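Local coordinates for galactan 1,3-beta-galactosidase (Phanerochaete chrysosporium, PDB 7BYT), which probably releases galactose from beta-1,3-linked galactan chains as a family 43 glycoside hydrolase that also carries a carbohydrate-binding module, at residues F34-S39 / E81-I86; Y366-V371 / S412-Y417; F141-S146 / I191-G196. All coordinates share one frame; numbering follows the deposited sequence. Where two conformers were deposited one is given.

Interaction 1: F34-S39 / E81-I86; sequences FGEDKS and ERPKVI. With GLA (alpha-D-galactopyranose), chain F.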
loop_
_atom_site.group_PDB
_atom_site.type_symbol
_atom_site.label_atom_id
_atom_site.label_comp_id
_atom_site.label_asym_id
_atom_site.label_seq_id
_atom_site.Cartn_x
_atom_site.Cartn_y
_atom_site.Cartn_z
ATOM N N PHE A 34 1.002 11.755 5.023
ATOM C CA PHE A 34 2.003 12.400 4.185
ATOM C C PHE A 34 2.413 11.426 3.094
ATOM O O PHE A 34 2.551 10.225 3.342
ATOM C CB PHE A 34 3.242 12.744 5.016
ATOM C CG PHE A 34 2.941 13.602 6.203
ATOM C CD1 PHE A 34 2.962 14.982 6.094
ATOM C CD2 PHE A 34 2.598 13.030 7.415
ATOM C CE1 PHE A 34 2.664 15.779 7.191
ATOM C CE2 PHE A 34 2.286 13.819 8.513
ATOM C CZ PHE A 34 2.323 15.194 8.405
ATOM N N GLY A 35 2.639 11.945 1.892
ATOM C CA GLY A 35 3.130 11.051 0.862
ATOM C C GLY A 35 3.710 11.815 -0.306
ATOM O O GLY A 35 3.758 13.050 -0.316
ATOM N N GLU A 36 4.170 11.045 -1.294
ATOM C CA GLU A 36 4.715 11.591 -2.533
ATOM C C GLU A 36 3.595 11.964 -3.496
ATOM O O GLU A 36 2.726 11.136 -3.801
ATOM C CB GLU A 36 5.580 10.526 -3.213
ATOM C CG GLU A 36 6.587 9.867 -2.282
ATOM C CD GLU A 36 6.985 8.468 -2.726
ATOM O OE1 GLU A 36 6.565 8.037 -3.831
ATOM O OE2 GLU A 36 7.709 7.795 -1.955
ATOM N N ASP A 37 3.626 13.198 -4.002
ATOM C CA ASP A 37 2.691 13.605 -5.046
ATOM C C ASP A 37 3.236 13.130 -6.388
ATOM O O ASP A 37 4.307 13.569 -6.817
ATOM C CB ASP A 37 2.543 15.128 -5.020
ATOM C CG ASP A 37 1.472 15.645 -5.975
ATOM O OD1 ASP A 37 1.130 14.963 -6.965
ATOM O OD2 ASP A 37 0.972 16.772 -5.727
ATOM N N LYS A 38 2.514 12.220 -7.048
ATOM C CA LYS A 38 2.930 11.704 -8.348
ATOM C C LYS A 38 1.922 12.043 -9.442
ATOM O O LYS A 38 1.842 11.358 -10.463
ATOM C CB LYS A 38 3.265 10.211 -8.287
ATOM C CG LYS A 38 4.618 9.975 -7.613
ATOM C CD LYS A 38 4.892 8.487 -7.331
ATOM C CE LYS A 38 6.395 8.196 -7.317
ATOM N NZ LYS A 38 7.139 9.034 -6.323
ATOM N N SER A 39 1.171 13.129 -9.256
ATOM C CA SER A 39 0.206 13.541 -10.274
ATOM C C SER A 39 0.870 13.817 -11.613
ATOM O O SER A 39 0.204 13.735 -12.651
ATOM C CB SER A 39 -0.585 14.771 -9.808
ATOM O OG SER A 39 0.280 15.814 -9.386
ATOM N N GLU A 81 11.331 10.614 -1.442
ATOM C CA GLU A 81 10.495 9.428 -1.309
ATOM C C GLU A 81 10.235 9.088 0.150
ATOM O O GLU A 81 11.028 9.408 1.043
ATOM C CB GLU A 81 11.140 8.212 -2.005
ATOM C CG GLU A 81 10.967 8.261 -3.516
ATOM C CD GLU A 81 11.734 7.186 -4.268
ATOM O OE1 GLU A 81 12.443 6.373 -3.637
ATOM O OE2 GLU A 81 11.620 7.158 -5.513
ATOM N N ARG A 82 9.094 8.446 0.380
ATOM C CA ARG A 82 8.775 7.830 1.664
ATOM C C ARG A 82 8.873 8.789 2.857
ATOM O O ARG A 82 9.574 8.510 3.835
ATOM C CB ARG A 82 9.613 6.577 1.877
ATOM C CG ARG A 82 9.318 5.523 0.786
ATOM C CD ARG A 82 10.074 4.206 0.988
ATOM N NE ARG A 82 9.744 3.265 -0.082
ATOM C CZ ARG A 82 8.670 2.474 -0.066
ATOM N NH1 ARG A 82 7.826 2.518 0.964
ATOM N NH2 ARG A 82 8.430 1.644 -1.071
ATOM N N PRO A 83 8.162 9.910 2.820
ATOM C CA PRO A 83 8.222 10.846 3.948
ATOM C C PRO A 83 7.627 10.211 5.196
ATOM O O PRO A 83 6.718 9.380 5.128
ATOM C CB PRO A 83 7.354 12.020 3.472
ATOM C CG PRO A 83 6.339 11.359 2.549
ATOM C CD PRO A 83 7.151 10.308 1.821
ATOM N N LYS A 84 8.148 10.620 6.343
ATOM C CA LYS A 84 7.671 10.170 7.642
ATOM C C LYS A 84 7.749 11.352 8.589
ATOM O O LYS A 84 8.678 12.153 8.489
ATOM C CB LYS A 84 8.578 9.064 8.208
ATOM C CG LYS A 84 8.779 7.856 7.277
ATOM C CD LYS A 84 7.554 6.939 7.293
ATOM C CE LYS A 84 7.575 5.947 6.130
ATOM N NZ LYS A 84 7.062 6.529 4.857
ATOM N N VAL A 85 6.780 11.476 9.496
ATOM C CA VAL A 85 6.745 12.599 10.430
ATOM C C VAL A 85 6.510 12.078 11.836
ATOM O O VAL A 85 5.591 11.282 12.063
ATOM C CB VAL A 85 5.655 13.627 10.065
ATOM C CG1 VAL A 85 5.613 14.747 11.104
ATOM C CG2 VAL A 85 5.893 14.196 8.685
ATOM N N ILE A 86 7.312 12.564 12.786
ATOM C CA ILE A 86 7.065 12.326 14.201
ATOM C C ILE A 86 7.117 13.647 14.953
ATOM O O ILE A 86 7.745 14.615 14.512
ATOM C CB ILE A 86 8.035 11.298 14.819
ATOM C CG1 ILE A 86 9.489 11.727 14.612
ATOM C CG2 ILE A 86 7.768 9.889 14.255
ATOM C CD1 ILE A 86 10.462 10.820 15.371
HETATM C C1 GLA F . 11.369 0.605 -4.710
HETATM C C2 GLA F . 11.451 1.579 -3.547
HETATM C C3 GLA F . 10.737 2.865 -3.943
HETATM C C4 GLA F . 11.446 3.474 -5.156
HETATM C C5 GLA F . 11.507 2.431 -6.281
HETATM C C6 GLA F . 12.336 2.924 -7.469
HETATM O O1 GLA F . 9.987 0.356 -5.038
HETATM O O2 GLA F . 10.854 0.962 -2.410
HETATM O O3 GLA F . 10.695 3.795 -2.853
HETATM O O4 GLA F . 12.759 3.963 -4.817
HETATM O O5 GLA F . 12.060 1.187 -5.821
HETATM O O6 GLA F . 13.728 2.947 -7.135
HETATM O O HOH W 1 9.826 8.744 -6.694
#

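Interaction 2: Y366-V371 / S412-Y417; sequences YRNVTV and SGQSNY. With NAG (2-acetamido-2-deoxy-beta-D-glucopyranose), chain B; GAL (beta-D-galactopyranose), chain G.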
loop_
_atom_site.group_PDB
_atom_site.type_symbol
_atom_site.label_atom_id
_atom_site.label_comp_id
_atom_site.label_asym_id
_atom_site.label_seq_id
_atom_site.Cartn_x
_atom_site.Cartn_y
_atom_site.Cartn_z
ATOM N N TYR A 366 -0.759 -5.311 -17.445
ATOM C CA TYR A 366 -2.164 -5.344 -17.066
ATOM C C TYR A 366 -3.014 -5.889 -18.201
ATOM O O TYR A 366 -2.731 -5.662 -19.383
ATOM C CB TYR A 366 -2.655 -3.929 -16.762
ATOM C CG TYR A 366 -2.293 -3.374 -15.401
ATOM C CD1 TYR A 366 -1.109 -3.724 -14.764
ATOM C CD2 TYR A 366 -3.141 -2.478 -14.769
ATOM C CE1 TYR A 366 -0.782 -3.196 -13.519
ATOM C CE2 TYR A 366 -2.835 -1.953 -13.535
ATOM C CZ TYR A 366 -1.656 -2.312 -12.918
ATOM O OH TYR A 366 -1.348 -1.781 -11.687
ATOM N N ARG A 367 -4.057 -6.616 -17.836
ATOM C CA ARG A 367 -5.188 -6.859 -18.710
ATOM C C ARG A 367 -6.347 -5.997 -18.207
ATOM O O ARG A 367 -6.179 -5.144 -17.336
ATOM C CB ARG A 367 -5.513 -8.356 -18.738
ATOM C CG ARG A 367 -4.432 -9.216 -19.393
ATOM C CD ARG A 367 -4.895 -10.656 -19.497
ATOM N NE ARG A 367 -3.859 -11.510 -20.070
ATOM C CZ ARG A 367 -4.086 -12.723 -20.568
ATOM N NH1 ARG A 367 -5.311 -13.237 -20.575
ATOM N NH2 ARG A 367 -3.075 -13.427 -21.067
ATOM N N ASN A 368 -7.529 -6.213 -18.758
ATOM C CA ASN A 368 -8.725 -5.550 -18.248
ATOM C C ASN A 368 -9.914 -6.349 -18.745
ATOM O O ASN A 368 -9.786 -7.190 -19.638
ATOM C CB ASN A 368 -8.818 -4.085 -18.712
ATOM C CG ASN A 368 -8.342 -3.929 -20.111
ATOM O OD1 ASN A 368 -8.971 -4.428 -21.046
ATOM N ND2 ASN A 368 -7.213 -3.266 -20.276
ATOM N N VAL A 369 -11.078 -6.063 -18.172
ATOM C CA VAL A 369 -12.300 -6.784 -18.514
ATOM C C VAL A 369 -13.467 -5.813 -18.569
ATOM O O VAL A 369 -13.597 -4.934 -17.714
ATOM C CB VAL A 369 -12.570 -7.958 -17.540
ATOM C CG1 VAL A 369 -12.881 -7.483 -16.107
ATOM C CG2 VAL A 369 -13.675 -8.864 -18.093
ATOM N N THR A 370 -14.311 -5.965 -19.584
ATOM C CA THR A 370 -15.542 -5.189 -19.625
ATOM C C THR A 370 -16.588 -5.833 -18.723
ATOM O O THR A 370 -16.656 -7.059 -18.585
ATOM C CB THR A 370 -16.094 -5.103 -21.049
ATOM O OG1 THR A 370 -16.414 -6.424 -21.507
ATOM C CG2 THR A 370 -15.085 -4.461 -21.984
ATOM N N VAL A 371 -17.416 -4.992 -18.110
ATOM C CA VAL A 371 -18.443 -5.438 -17.175
ATOM C C VAL A 371 -19.735 -4.699 -17.500
ATOM O O VAL A 371 -19.740 -3.463 -17.577
ATOM C CB VAL A 371 -18.034 -5.163 -15.714
ATOM C CG1 VAL A 371 -19.101 -5.681 -14.766
ATOM C CG2 VAL A 371 -16.685 -5.811 -15.396
ATOM N N SER A 412 -17.608 -8.870 -22.860
ATOM C CA SER A 412 -18.225 -8.496 -24.125
ATOM C C SER A 412 -17.499 -7.331 -24.789
ATOM O O SER A 412 -17.063 -6.385 -24.126
ATOM C CB SER A 412 -19.686 -8.123 -23.908
ATOM O OG SER A 412 -20.300 -7.809 -25.155
ATOM N N GLY A 413 -17.378 -7.398 -26.118
ATOM C CA GLY A 413 -16.968 -6.255 -26.910
ATOM C C GLY A 413 -15.483 -5.990 -26.993
ATOM O O GLY A 413 -15.050 -5.277 -27.906
ATOM N N GLN A 414 -14.676 -6.537 -26.092
ATOM C CA GLN A 414 -13.261 -6.208 -26.067
ATOM C C GLN A 414 -12.473 -7.125 -26.991
ATOM O O GLN A 414 -12.702 -8.338 -27.036
ATOM C CB GLN A 414 -12.705 -6.269 -24.644
ATOM C CG GLN A 414 -12.806 -7.623 -23.971
ATOM C CD GLN A 414 -12.323 -7.581 -22.540
ATOM O OE1 GLN A 414 -13.117 -7.632 -21.605
ATOM N NE2 GLN A 414 -11.009 -7.494 -22.361
ATOM N N SER A 415 -11.535 -6.530 -27.732
ATOM C CA SER A 415 -10.722 -7.305 -28.660
ATOM C C SER A 415 -9.564 -8.008 -27.968
ATOM O O SER A 415 -9.071 -9.014 -28.488
ATOM C CB SER A 415 -10.194 -6.420 -29.797
ATOM O OG SER A 415 -9.428 -5.349 -29.288
ATOM N N ASN A 416 -9.135 -7.512 -26.812
ATOM C CA ASN A 416 -8.050 -8.121 -26.063
ATOM C C ASN A 416 -8.596 -9.191 -25.124
ATOM O O ASN A 416 -9.771 -9.180 -24.739
ATOM C CB ASN A 416 -7.312 -7.056 -25.241
ATOM C CG ASN A 416 -8.229 -6.326 -24.261
ATOM O OD1 ASN A 416 -9.252 -5.764 -24.656
ATOM N ND2 ASN A 416 -7.859 -6.324 -22.980
ATOM N N TYR A 417 -7.728 -10.130 -24.765
ATOM C CA TYR A 417 -8.083 -11.109 -23.746
ATOM C C TYR A 417 -8.079 -10.467 -22.365
ATOM O O TYR A 417 -7.131 -9.767 -21.980
ATOM C CB TYR A 417 -7.110 -12.286 -23.773
ATOM C CG TYR A 417 -7.351 -13.248 -24.916
ATOM C CD1 TYR A 417 -8.500 -14.025 -24.967
ATOM C CD2 TYR A 417 -6.436 -13.361 -25.951
ATOM C CE1 TYR A 417 -8.726 -14.906 -26.017
ATOM C CE2 TYR A 417 -6.650 -14.235 -27.002
ATOM C CZ TYR A 417 -7.795 -14.999 -27.033
ATOM O OH TYR A 417 -8.009 -15.869 -28.084
HETATM C C1 NAG B . -6.619 -3.159 -21.578
HETATM C C2 NAG B . -5.864 -1.861 -21.797
HETATM C C3 NAG B . -5.098 -1.917 -23.119
HETATM C C4 NAG B . -4.229 -3.170 -23.187
HETATM C C5 NAG B . -5.061 -4.411 -22.871
HETATM C C6 NAG B . -4.232 -5.670 -22.757
HETATM C C7 NAG B . -6.635 0.291 -20.912
HETATM C C8 NAG B . -7.672 1.369 -21.001
HETATM N N2 NAG B . -6.774 -0.725 -21.768
HETATM O O3 NAG B . -4.285 -0.752 -23.214
HETATM O O4 NAG B . -3.704 -3.349 -24.498
HETATM O O5 NAG B . -5.713 -4.241 -21.607
HETATM O O6 NAG B . -5.053 -6.784 -22.432
HETATM O O7 NAG B . -5.692 0.355 -20.122
HETATM C C1 GAL G . -3.612 -17.139 -20.875
HETATM C C2 GAL G . -4.979 -17.345 -20.220
HETATM C C3 GAL G . -6.039 -17.762 -21.263
HETATM C C4 GAL G . -6.089 -16.748 -22.406
HETATM C C5 GAL G . -4.670 -16.603 -22.945
HETATM C C6 GAL G . -4.529 -15.549 -24.026
HETATM O O1 GAL G . -2.697 -16.623 -19.928
HETATM O O2 GAL G . -4.896 -18.363 -19.231
HETATM O O3 GAL G . -7.341 -17.854 -20.667
HETATM O O4 GAL G . -6.537 -15.450 -21.946
HETATM O O5 GAL G . -3.751 -16.211 -21.907
HETATM O O6 GAL G . -3.270 -15.700 -24.703
HETATM O O HOH W 2 -10.390 -3.673 -23.312
HETATM O O HOH W 3 -19.230 -7.515 -20.661
#

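Interaction 3: F141-S146 / I191-G196; sequences FQDDDS and IVKHNG. With GOL (glycerol), chain O.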
loop_
_atom_site.group_PDB
_atom_site.type_symbol
_atom_site.label_atom_id
_atom_site.label_comp_id
_atom_site.label_asym_id
_atom_site.label_seq_id
_atom_site.Cartn_x
_atom_site.Cartn_y
_atom_site.Cartn_z
ATOM N N PHE A 141 11.015 5.314 13.376
ATOM C CA PHE A 141 10.238 4.673 14.424
ATOM C C PHE A 141 10.485 5.415 15.730
ATOM O O PHE A 141 11.636 5.671 16.094
ATOM C CB PHE A 141 10.648 3.203 14.575
ATOM C CG PHE A 141 10.120 2.568 15.829
ATOM C CD1 PHE A 141 8.794 2.190 15.920
ATOM C CD2 PHE A 141 10.942 2.391 16.921
ATOM C CE1 PHE A 141 8.296 1.635 17.083
ATOM C CE2 PHE A 141 10.450 1.834 18.090
ATOM C CZ PHE A 141 9.130 1.464 18.170
ATOM N N GLN A 142 9.406 5.752 16.430
ATOM C CA GLN A 142 9.467 6.435 17.715
ATOM C C GLN A 142 9.038 5.444 18.789
ATOM O O GLN A 142 7.893 4.971 18.781
ATOM C CB GLN A 142 8.541 7.650 17.694
ATOM C CG GLN A 142 8.620 8.534 18.921
ATOM C CD GLN A 142 7.684 9.718 18.773
ATOM O OE1 GLN A 142 6.512 9.547 18.417
ATOM N NE2 GLN A 142 8.198 10.922 18.992
ATOM N N ASP A 143 9.952 5.143 19.708
ATOM C CA ASP A 143 9.707 4.191 20.783
ATOM C C ASP A 143 8.809 4.810 21.852
ATOM O O ASP A 143 8.532 6.013 21.864
ATOM C CB ASP A 143 11.035 3.733 21.393
ATOM C CG ASP A 143 11.004 2.285 21.872
ATOM O OD1 ASP A 143 9.908 1.709 22.004
ATOM O OD2 ASP A 143 12.096 1.734 22.112
ATOM N N ASP A 144 8.349 3.959 22.768
ATOM C CA ASP A 144 7.423 4.376 23.813
ATOM C C ASP A 144 8.084 4.476 25.183
ATOM O O ASP A 144 7.395 4.405 26.208
ATOM C CB ASP A 144 6.176 3.486 23.840
ATOM C CG ASP A 144 6.486 2.032 24.154
ATOM O OD1 ASP A 144 7.650 1.702 24.464
ATOM O OD2 ASP A 144 5.544 1.209 24.086
ATOM N N ASP A 145 9.406 4.613 25.220
ATOM C CA ASP A 145 10.081 4.947 26.463
ATOM C C ASP A 145 9.754 6.389 26.845
ATOM O O ASP A 145 9.178 7.152 26.063
ATOM C CB ASP A 145 11.589 4.713 26.343
ATOM C CG ASP A 145 12.249 5.563 25.248
ATOM O OD1 ASP A 145 11.630 5.818 24.199
ATOM O OD2 ASP A 145 13.412 5.971 25.441
ATOM N N SER A 146 10.104 6.762 28.082
ATOM C CA SER A 146 9.796 8.117 28.531
ATOM C C SER A 146 10.459 9.157 27.642
ATOM O O SER A 146 9.878 10.218 27.386
ATOM C CB SER A 146 10.216 8.313 29.986
ATOM O OG SER A 146 9.766 9.568 30.466
ATOM N N ILE A 191 8.376 -0.303 11.490
ATOM C CA ILE A 191 8.321 -1.056 12.742
ATOM C C ILE A 191 7.043 -0.713 13.495
ATOM O O ILE A 191 6.685 0.466 13.627
ATOM C CB ILE A 191 9.553 -0.820 13.638
ATOM C CG1 ILE A 191 10.743 -1.597 13.076
ATOM C CG2 ILE A 191 9.278 -1.254 15.087
ATOM C CD1 ILE A 191 12.050 -1.357 13.831
ATOM N N VAL A 192 6.355 -1.746 13.982
ATOM C CA VAL A 192 5.302 -1.611 14.990
ATOM C C VAL A 192 5.783 -2.300 16.248
ATOM O O VAL A 192 6.266 -3.435 16.186
ATOM C CB VAL A 192 4.007 -2.295 14.517
ATOM C CG1 VAL A 192 2.936 -2.259 15.611
ATOM C CG2 VAL A 192 3.501 -1.663 13.263
ATOM N N LYS A 193 5.638 -1.630 17.391
ATOM C CA LYS A 193 5.901 -2.264 18.674
ATOM C C LYS A 193 4.590 -2.846 19.165
ATOM O O LYS A 193 3.583 -2.137 19.228
ATOM C CB LYS A 193 6.452 -1.259 19.680
ATOM C CG LYS A 193 7.169 -1.903 20.858
ATOM C CD LYS A 193 7.732 -0.857 21.803
ATOM C CE LYS A 193 8.634 -1.492 22.841
ATOM N NZ LYS A 193 9.278 -0.468 23.699
ATOM N N HIS A 194 4.589 -4.139 19.455
ATOM C CA HIS A 194 3.367 -4.846 19.807
ATOM C C HIS A 194 3.698 -5.780 20.955
ATOM O O HIS A 194 4.631 -6.581 20.852
ATOM C CB HIS A 194 2.840 -5.636 18.599
ATOM C CG HIS A 194 1.768 -6.628 18.934
ATOM N ND1 HIS A 194 0.426 -6.304 18.927
ATOM C CD2 HIS A 194 1.839 -7.936 19.272
ATOM C CE1 HIS A 194 -0.282 -7.371 19.258
ATOM N NE2 HIS A 194 0.550 -8.375 19.466
ATOM N N ASN A 195 2.970 -5.644 22.063
ATOM C CA ASN A 195 3.170 -6.518 23.218
ATOM C C ASN A 195 4.617 -6.485 23.704
ATOM O O ASN A 195 5.173 -7.508 24.105
ATOM C CB ASN A 195 2.713 -7.952 22.922
ATOM C CG ASN A 195 1.209 -8.074 22.823
ATOM O OD1 ASN A 195 0.475 -7.082 22.952
ATOM N ND2 ASN A 195 0.731 -9.301 22.609
ATOM N N GLY A 196 5.238 -5.302 23.651
ATOM C CA GLY A 196 6.585 -5.116 24.150
ATOM C C GLY A 196 7.681 -5.488 23.181
ATOM O O GLY A 196 8.862 -5.252 23.475
HETATM C C1 GOL O . 3.912 1.274 18.725
HETATM O O1 GOL O . 4.619 1.128 17.520
HETATM C C2 GOL O . 4.185 2.709 19.285
HETATM O O2 GOL O . 3.400 2.992 20.399
HETATM C C3 GOL O . 5.697 2.759 19.637
HETATM O O3 GOL O . 5.895 4.025 20.223
#

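Interaction 1: F34-S39 / E81-I86
Glu36 reaches across to Glu81 and Arg82 and closes on a backbone amide. Its first torsion (chi1 -49°) sets CG opposite the carbonyl carbon, and the chain then runs out extended. CB makes no close approach to the other strand, whereas CG packs 4.2 Å from Pro83 CD. CD lies 3.9 Å from Glu81 CA; OE2 passes that same CA and accepts from Arg82 N at 2.8 Å through its anti lone pair. The other oxygen, OE1, takes Lys38 NZ at 2.7 Å from above the carboxylate plane, so a buried acid is paired with both an amide and an ammonium group.

Lys38 NZ also meets a water that donates to Glu81 OE2, an oxygen also hydrogen-bonded to the Tyr105 hydroxyl. Glu81 OE1 accepts from O4 of the bound galactose at 2.7 Å, while Arg82 donates from NE to sugar O3 and from NH2 to O2. Farther along, Pro83 CG rests 3.6 Å from Gly35 CA, packing directly on the backbone. Val85 CG2 sits over the centre of the Phe34 ring in a CH-pi contact, one compact methyl on a flat face.

Segments 34-36 and 81-86 run nearly antiparallel (167°) on strands 30-36 and 79-88, from successive sheets of the five-bladed beta-propeller; 93-101 pairs with 79-88, whose side chains touch 138-142 and 242-249 of other blades.

Interaction 2: Y366-V371 / S412-Y417
Asn368 OD1 is gripped by Asn416 ND2 at 2.9 Å and by a water that also donates to Asn416 OD1. The two amide planes are turned 63° apart, and Asn416 ND2 comes from above the carbonyl plane of Asn368. Asn368 ND2 is bonded covalently to N-acetylglucosamine, whose O6 accepts a second bond from Asn416 ND2; the loop thus holds both the glycosylated side chain and its sugar.

Gln414 lies alongside the strand backbone with both ends of its amide in use. NE2 donates almost straight (173°) to Asn368 O at 3.0 Å, and OE1 accepts from Thr370 N at 2.9 Å. An amide suits this place because it can imitate a peptide group where strand 405-410 has ended. Thr370 OG1 donates to Ser412 O at 2.7 Å, the shortest hydrogen bond between the segments.

Nearer the ligand, Arg367 CD passes 3.5 Å from Tyr417 O, and its guanidinium gives NH1 to galactose O4 and NH2 to O5, while Asp363 takes NE. The Tyr417 ring receives galactose C6 over one face, 3.5 Å from CD2.

In the carbohydrate-binding domain, strand 367-373 lies between strands 405-410 and 379-383, and loop 412-417 leads from 405-410 toward strand 420-426, which carries the galactose-binding Asp420.

Interaction 3: F141-S146 / I191-G196
The backbones of 141-146 and 191-196 run in roughly the same direction and spread apart, from 6.3 Å between the CA atoms of Phe141 and Ile191 to 7.8 Å between those of Asp143 and Lys193, with no backbone hydrogen bond joining them. Side chains therefore make the contact.

At the narrow end, Ile191 CG2 lies over one face of the Phe141 ring, offset toward the rim, in a CH-pi contact 3.8 Å from the centroid. The two side chains cross at about a right angle. Phe141 holds CG opposite its backbone N (chi1 167°), which carries the ring across the gap to Ile191; Leu221 touches both residues. A flat ring and a branched aliphatic chain suit this buried end.

Toward the loops the chemistry turns ionic. Lys193, fully extended, brings NZ to 2.8 Å from Asp143 OD1 and equally to 2.8 Å from Asp144 OD1, meeting each carboxylate on its syn side but out of plane. Asp143 OD1 also accepts from Asp144 N at 2.8 Å, and Asp143 OD2 is hydrogen-bonded to the hydroxyl of Tyr198, so this carboxylate is held at both oxygens. A glycerol, probably from the crystallisation liquor, bridges the backbones: O1 accepts from Lys193 N at 2.9 Å and O3 donates to Gln142 O.

Two carboxylates facing one ammonium group would leave a local excess of negative charge, and this should favour a protonated lysine. Long and flexible, Lys193 spans the widening gap, joining neighbouring propeller blades by charge where apolar packing gives out.

Interactions 1 and 3 both join strands of successive propeller blades in the catalytic domain, and they meet where Ile86 CG2 packs 4.2 Å from Gln142 CB. Interaction 1 is wholly buried and combines apolar packing with polar groups directed at the substrate pocket; interaction 3, centred about 22 Å from it and away from the annotated sites, passes from a buried apolar end to a salt-bridge network nearer the surface. Interaction 2 stands apart in the carbohydrate-binding domain, its centre about 34 Å from that of interaction 1. There a strand meets a loop in a partly buried contact, amide hydrogen bonds dominate, and a second galactose and a glycan lie alongside.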